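Local coordinates for protein metal-bound toxin (Helicobacter pylori, PDB 4NRN) that binds two zinc ions and, as a RelE-family toxin of the YafQ subfamily, probably cleaves RNA as part of a toxin-antitoxin system, at residues P39-P42 and K43-D46; V31-L34 and A35-Q38. All coordinates share one frame; numbering follows the deposited sequence.

Contact 1 of 2, residues P39-P42 and K43-D46; sequences PLAP and KYKD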
ATOM      1  N   PRO A  39      -5.197  -1.984  13.409  1.00 23.23           N
ATOM      2  CA  PRO A  39      -3.792  -2.414  13.377  1.00 31.85           C
ATOM      3  C   PRO A  39      -3.591  -3.635  12.476  1.00 41.80           C
ATOM      4  O   PRO A  39      -4.455  -4.522  12.426  1.00 39.53           O
ATOM      5  CB  PRO A  39      -3.496  -2.792  14.839  1.00 28.17           C
ATOM      6  CG  PRO A  39      -4.601  -2.212  15.633  1.00 27.03           C
ATOM      7  CD  PRO A  39      -5.795  -2.173  14.739  1.00 24.49           C
ATOM      8  N   LEU A  40      -2.460  -3.678  11.775  1.00 44.93           N
ATOM      9  CA  LEU A  40      -2.158  -4.795  10.886  1.00 46.13           C
ATOM     10  C   LEU A  40      -1.636  -6.012  11.647  1.00 36.93           C
ATOM     11  O   LEU A  40      -1.083  -5.891  12.739  1.00 33.68           O
ATOM     12  CB  LEU A  40      -1.141  -4.391   9.812  1.00 52.44           C
ATOM     13  CG  LEU A  40      -1.446  -3.218   8.876  1.00 53.78           C
ATOM     14  CD1 LEU A  40      -2.887  -3.270   8.378  1.00 52.45           C
ATOM     15  CD2 LEU A  40      -1.152  -1.897   9.571  1.00 56.32           C
ATOM     16  N   ALA A  41      -1.820  -7.181  11.047  1.00 36.84           N
ATOM     17  CA  ALA A  41      -1.245  -8.419  11.554  1.00 33.54           C
ATOM     18  C   ALA A  41       0.275  -8.267  11.650  1.00 35.00           C
ATOM     19  O   ALA A  41       0.874  -7.551  10.846  1.00 25.17           O
ATOM     20  CB  ALA A  41      -1.615  -9.565  10.637  1.00 28.30           C
ATOM     21  N   PRO A  42       0.905  -8.948  12.627  1.00 43.12           N
ATOM     22  CA  PRO A  42       2.329  -8.727  12.914  1.00 49.80           C
ATOM     23  C   PRO A  42       3.181  -8.854  11.654  1.00 53.48           C
ATOM     24  O   PRO A  42       4.181  -8.140  11.488  1.00 52.31           O
ATOM     25  CB  PRO A  42       2.673  -9.853  13.898  1.00 50.12           C
ATOM     26  CG  PRO A  42       1.364 -10.301  14.464  1.00 46.64           C
ATOM     27  CD  PRO A  42       0.358 -10.092  13.379  1.00 44.83           C
ATOM     28  N   LYS A  43       2.770  -9.762  10.776  1.00 53.35           N
ATOM     29  CA  LYS A  43       3.478 -10.027   9.533  1.00 52.88           C
ATOM     30  C   LYS A  43       3.767  -8.735   8.780  1.00 44.40           C
ATOM     31  O   LYS A  43       4.871  -8.527   8.268  1.00 41.31           O
ATOM     32  CB  LYS A  43       2.642 -10.971   8.657  1.00 62.28           C
ATOM     33  CG  LYS A  43       3.415 -11.643   7.530  1.00 75.37           C
ATOM     34  CD  LYS A  43       2.716 -12.916   7.053  1.00 84.70           C
ATOM     35  CE  LYS A  43       3.674 -13.824   6.280  1.00 91.23           C
ATOM     36  NZ  LYS A  43       3.125 -15.197   6.054  1.00 93.79           N
ATOM     37  N   TYR A  44       2.769  -7.859   8.738  1.00 33.94           N
ATOM     38  CA  TYR A  44       2.785  -6.734   7.818  1.00 32.74           C
ATOM     39  C   TYR A  44       3.433  -5.497   8.428  1.00 31.77           C
ATOM     40  O   TYR A  44       2.751  -4.626   8.965  1.00 33.54           O
ATOM     41  CB  TYR A  44       1.364  -6.442   7.302  1.00 31.43           C
ATOM     42  CG  TYR A  44       0.646  -7.685   6.793  1.00 36.73           C
ATOM     43  CD1 TYR A  44       1.275  -8.568   5.917  1.00 42.37           C
ATOM     44  CD2 TYR A  44      -0.650  -7.978   7.194  1.00 32.42           C
ATOM     45  CE1 TYR A  44       0.634  -9.704   5.458  1.00 42.68           C
ATOM     46  CE2 TYR A  44      -1.297  -9.103   6.742  1.00 36.33           C
ATOM     47  CZ  TYR A  44      -0.655  -9.968   5.873  1.00 48.96           C
ATOM     48  OH  TYR A  44      -1.307 -11.103   5.425  1.00 56.73           O
ATOM     49  N   LYS A  45       4.760  -5.442   8.340  1.00 26.20           N
ATOM     50  CA  LYS A  45       5.527  -4.330   8.866  1.00 25.80           C
ATOM     51  C   LYS A  45       5.075  -3.011   8.230  1.00 28.35           C
ATOM     52  O   LYS A  45       4.893  -2.914   7.010  1.00 25.76           O
ATOM     53  CB  LYS A  45       7.029  -4.586   8.690  1.00 29.03           C
ATOM     54  CG  LYS A  45       7.562  -5.662   9.642  1.00 27.26           C
ATOM     55  CD  LYS A  45       8.960  -6.142   9.262  1.00 40.61           C
ATOM     56  CE  LYS A  45       9.417  -7.294  10.160  1.00 47.11           C
ATOM     57  NZ  LYS A  45      10.702  -7.920   9.720  1.00 48.45           N
ATOM     58  N   ASP A  46       4.871  -2.009   9.082  1.00 17.31           N
ATOM     59  CA  ASP A  46       4.247  -0.755   8.678  1.00 18.08           C
ATOM     60  C   ASP A  46       4.937   0.418   9.352  1.00 20.30           C
ATOM     61  O   ASP A  46       4.970   0.510  10.581  1.00 25.66           O
ATOM     62  CB  ASP A  46       2.772  -0.763   9.077  1.00 19.33           C
ATOM     63  CG  ASP A  46       2.037   0.447   8.581  1.00 23.91           C
ATOM     64  OD1 ASP A  46       1.835   0.547   7.354  1.00 27.16           O
ATOM     65  OD2 ASP A  46       1.653   1.298   9.410  1.00 24.54           O
TER
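The carbonyl oxygen of Ala41 receives the amide of Tyr44 at 2.9 Å (Tyr44 N to Ala41 O) with an N-H...O angle of 155°, closing a beta turn with Pro42 and Lys43 at its corners. The donor stands above the carbonyl plane, 38° out of it. Pro42 suits the bend because its ring holds phi in the range such a corner takes. The Ala41 methyl lies 3.9 Å from Tyr44 CD2 and equally near CE2, approaching the ring obliquely; alanine's single methyl suits so close a neighbour. Leu40 CB lies at the edge of the ring, near its plane, and 4.1 Å from Tyr44 CB, where the two side chains begin. Tyr44 CG lies beside its own backbone N (chi1 -49°), which swings the ring back along residues 40-41, while Lys43 CB sits over one face, offset toward the rim. Farther on, Leu40 CD2 touches Asp46 CB and CG, both at 4.1 Å, the two side chains crossing at about a right angle. Tyr44 itself centres an inverse gamma turn, with a weak bond from Lys45 N to Lys43 O. The loop leads from helix 24-35 into edge strand 46-48: Tyr44 rests on Leu26 and Val30 and bonds Lys29 through its hydroxyl, whereas the Asp46 carboxylate reaches across the sheet to Arg57 and Tyr69.

Contact 2 of 2, residues V31-L34 and A35-Q38; sequences VGNL and ATEQ
Glu37 has a left-handed backbone conformation (phi 52°), rare for a residue with a side chain, and this turns the chain so that two amides fold back on the last helical turn. Gln38 N bonds Asn33 O at 3.0 Å, nearly straight at 165°, and Glu37 N bonds Leu34 O at 2.9 Å from well above the carbonyl plane. Before them come the regular helical bonds Ala35 N to Val31 O and Thr36 N to Gly32 O. Asn33 O also receives a weak bond from Thr36 N, so two amides converge on it. Thr36 turns its hydroxyl to the position between backbone N and carbonyl carbon (chi1 59°), from which OG1 donates to Gln38 OE1 at 2.8 Å, on a lone pair in the carbonyl plane. This bond steadies the Gln38 amide, whose plane is perpendicular to that of Asn33. Glu37, whose carboxylate pairs with Lys73, suits the exposed turn, while the apolar Val31, Leu34 and Ala35 are buried against Leu78 of the sheet; the small Ala35 also packs on Ile4. The 6→1 and 5→2 bonds around a residue of positive phi define a Schellman motif, here the C-terminal cap of helix 24-35.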
ATOM      1  N   VAL A  31      -5.351  -3.684   2.580  1.00 16.36           N
ATOM      2  CA  VAL A  31      -5.978  -2.392   2.274  1.00 17.24           C
ATOM      3  C   VAL A  31      -7.266  -2.186   3.065  1.00 21.31           C
ATOM      4  O   VAL A  31      -7.584  -1.063   3.469  1.00 19.95           O
ATOM      5  CB  VAL A  31      -6.296  -2.255   0.786  1.00 16.35           C
ATOM      6  CG1 VAL A  31      -7.194  -1.041   0.552  1.00 15.37           C
ATOM      7  CG2 VAL A  31      -5.005  -2.148  -0.019  1.00 17.62           C
ATOM      8  N   GLY A  32      -8.002  -3.277   3.281  1.00 19.21           N
ATOM      9  CA  GLY A  32      -9.199  -3.245   4.100  1.00 15.51           C
ATOM     10  C   GLY A  32      -8.934  -2.712   5.495  1.00 17.49           C
ATOM     11  O   GLY A  32      -9.559  -1.735   5.915  1.00 16.66           O
ATOM     12  N   ASN A  33      -8.013  -3.349   6.217  1.00 18.10           N
ATOM     13  CA  ASN A  33      -7.654  -2.903   7.565  1.00 21.31           C
ATOM     14  C   ASN A  33      -7.174  -1.468   7.593  1.00 26.59           C
ATOM     15  O   ASN A  33      -7.611  -0.669   8.424  1.00 26.68           O
ATOM     16  CB  ASN A  33      -6.566  -3.787   8.167  1.00 26.64           C
ATOM     17  CG  ASN A  33      -7.130  -4.972   8.901  1.00 35.20           C
ATOM     18  OD1 ASN A  33      -8.212  -4.895   9.485  1.00 43.37           O
ATOM     19  ND2 ASN A  33      -6.401  -6.081   8.878  1.00 40.04           N
ATOM     20  N   LEU A  34      -6.258  -1.144   6.687  1.00 26.81           N
ATOM     21  CA  LEU A  34      -5.739   0.213   6.620  1.00 22.47           C
ATOM     22  C   LEU A  34      -6.898   1.221   6.545  1.00 27.47           C
ATOM     23  O   LEU A  34      -6.956   2.179   7.331  1.00 23.33           O
ATOM     24  CB  LEU A  34      -4.777   0.358   5.434  1.00 17.38           C
ATOM     25  CG  LEU A  34      -3.390  -0.264   5.652  1.00 16.61           C
ATOM     26  CD1 LEU A  34      -2.508  -0.122   4.418  1.00 10.55           C
ATOM     27  CD2 LEU A  34      -2.704   0.365   6.859  1.00 15.76           C
ATOM     28  N   ALA A  35      -7.831   0.977   5.625  1.00 24.67           N
ATOM     29  CA  ALA A  35      -8.966   1.876   5.386  1.00 24.98           C
ATOM     30  C   ALA A  35      -9.992   1.967   6.534  1.00 19.68           C
ATOM     31  O   ALA A  35     -10.662   2.984   6.679  1.00 26.06           O
ATOM     32  CB  ALA A  35      -9.663   1.523   4.055  1.00 25.72           C
ATOM     33  N   THR A  36     -10.127   0.915   7.334  1.00 19.53           N
ATOM     34  CA  THR A  36     -10.969   0.987   8.528  1.00 21.46           C
ATOM     35  C   THR A  36     -10.090   1.278   9.747  1.00 25.18           C
ATOM     36  O   THR A  36     -10.513   1.117  10.896  1.00 22.47           O
ATOM     37  CB  THR A  36     -11.801  -0.311   8.758  1.00 25.84           C
ATOM     38  OG1 THR A  36     -10.929  -1.441   8.890  1.00 26.02           O
ATOM     39  CG2 THR A  36     -12.771  -0.557   7.605  1.00 20.30           C
ATOM     40  N   GLU A  37      -8.854   1.691   9.461  1.00 26.43           N
ATOM     41  CA  GLU A  37      -7.885   2.160  10.460  1.00 26.62           C
ATOM     42  C   GLU A  37      -7.656   1.217  11.650  1.00 29.96           C
ATOM     43  O   GLU A  37      -7.561   1.671  12.792  1.00 30.40           O
ATOM     44  CB  GLU A  37      -8.251   3.570  10.941  1.00 24.94           C
ATOM     45  CG  GLU A  37      -8.480   4.545   9.796  1.00 23.23           C
ATOM     46  CD  GLU A  37      -9.062   5.872  10.244  1.00 36.73           C
ATOM     47  OE1 GLU A  37     -10.247   6.148   9.957  1.00 35.87           O
ATOM     48  OE2 GLU A  37      -8.331   6.642  10.894  1.00 51.45           O
ATOM     49  N   GLN A  38      -7.554  -0.085  11.373  1.00 21.58           N
ATOM     50  CA  GLN A  38      -7.236  -1.073  12.399  1.00 21.15           C
ATOM     51  C   GLN A  38      -5.777  -1.489  12.300  1.00 20.62           C
ATOM     52  O   GLN A  38      -5.183  -1.380  11.231  1.00 23.13           O
ATOM     53  CB  GLN A  38      -8.101  -2.309  12.225  1.00 34.11           C
ATOM     54  CG  GLN A  38      -9.536  -2.033  11.876  1.00 44.91           C
ATOM     55  CD  GLN A  38     -10.306  -3.318  11.700  1.00 51.56           C
ATOM     56  OE1 GLN A  38     -10.844  -3.593  10.631  1.00 51.22           O
ATOM     57  NE2 GLN A  38     -10.340  -4.131  12.747  1.00 54.92           N
TER

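Contact 2 comes first along the chain, ending helix 24-35, and contact 1 follows at once, carrying the chain to edge strand 46-48; their centres lie 11 Å apart. Residues 31-46 therefore form one continuous connection from helix to sheet. Leu40 joins the two contacts directly: its CD1 packs 3.7 Å from Asn33 CB and its CD2 3.9 Å from Leu34 CD2, so the loop folds back against the helix it has just left. Both contacts lie within the YafQ family region. The residue directly after contact 1 is His47, a zinc ligand, and Lys45 is near both His47 and His60, placing the end of this connection beside the metal site.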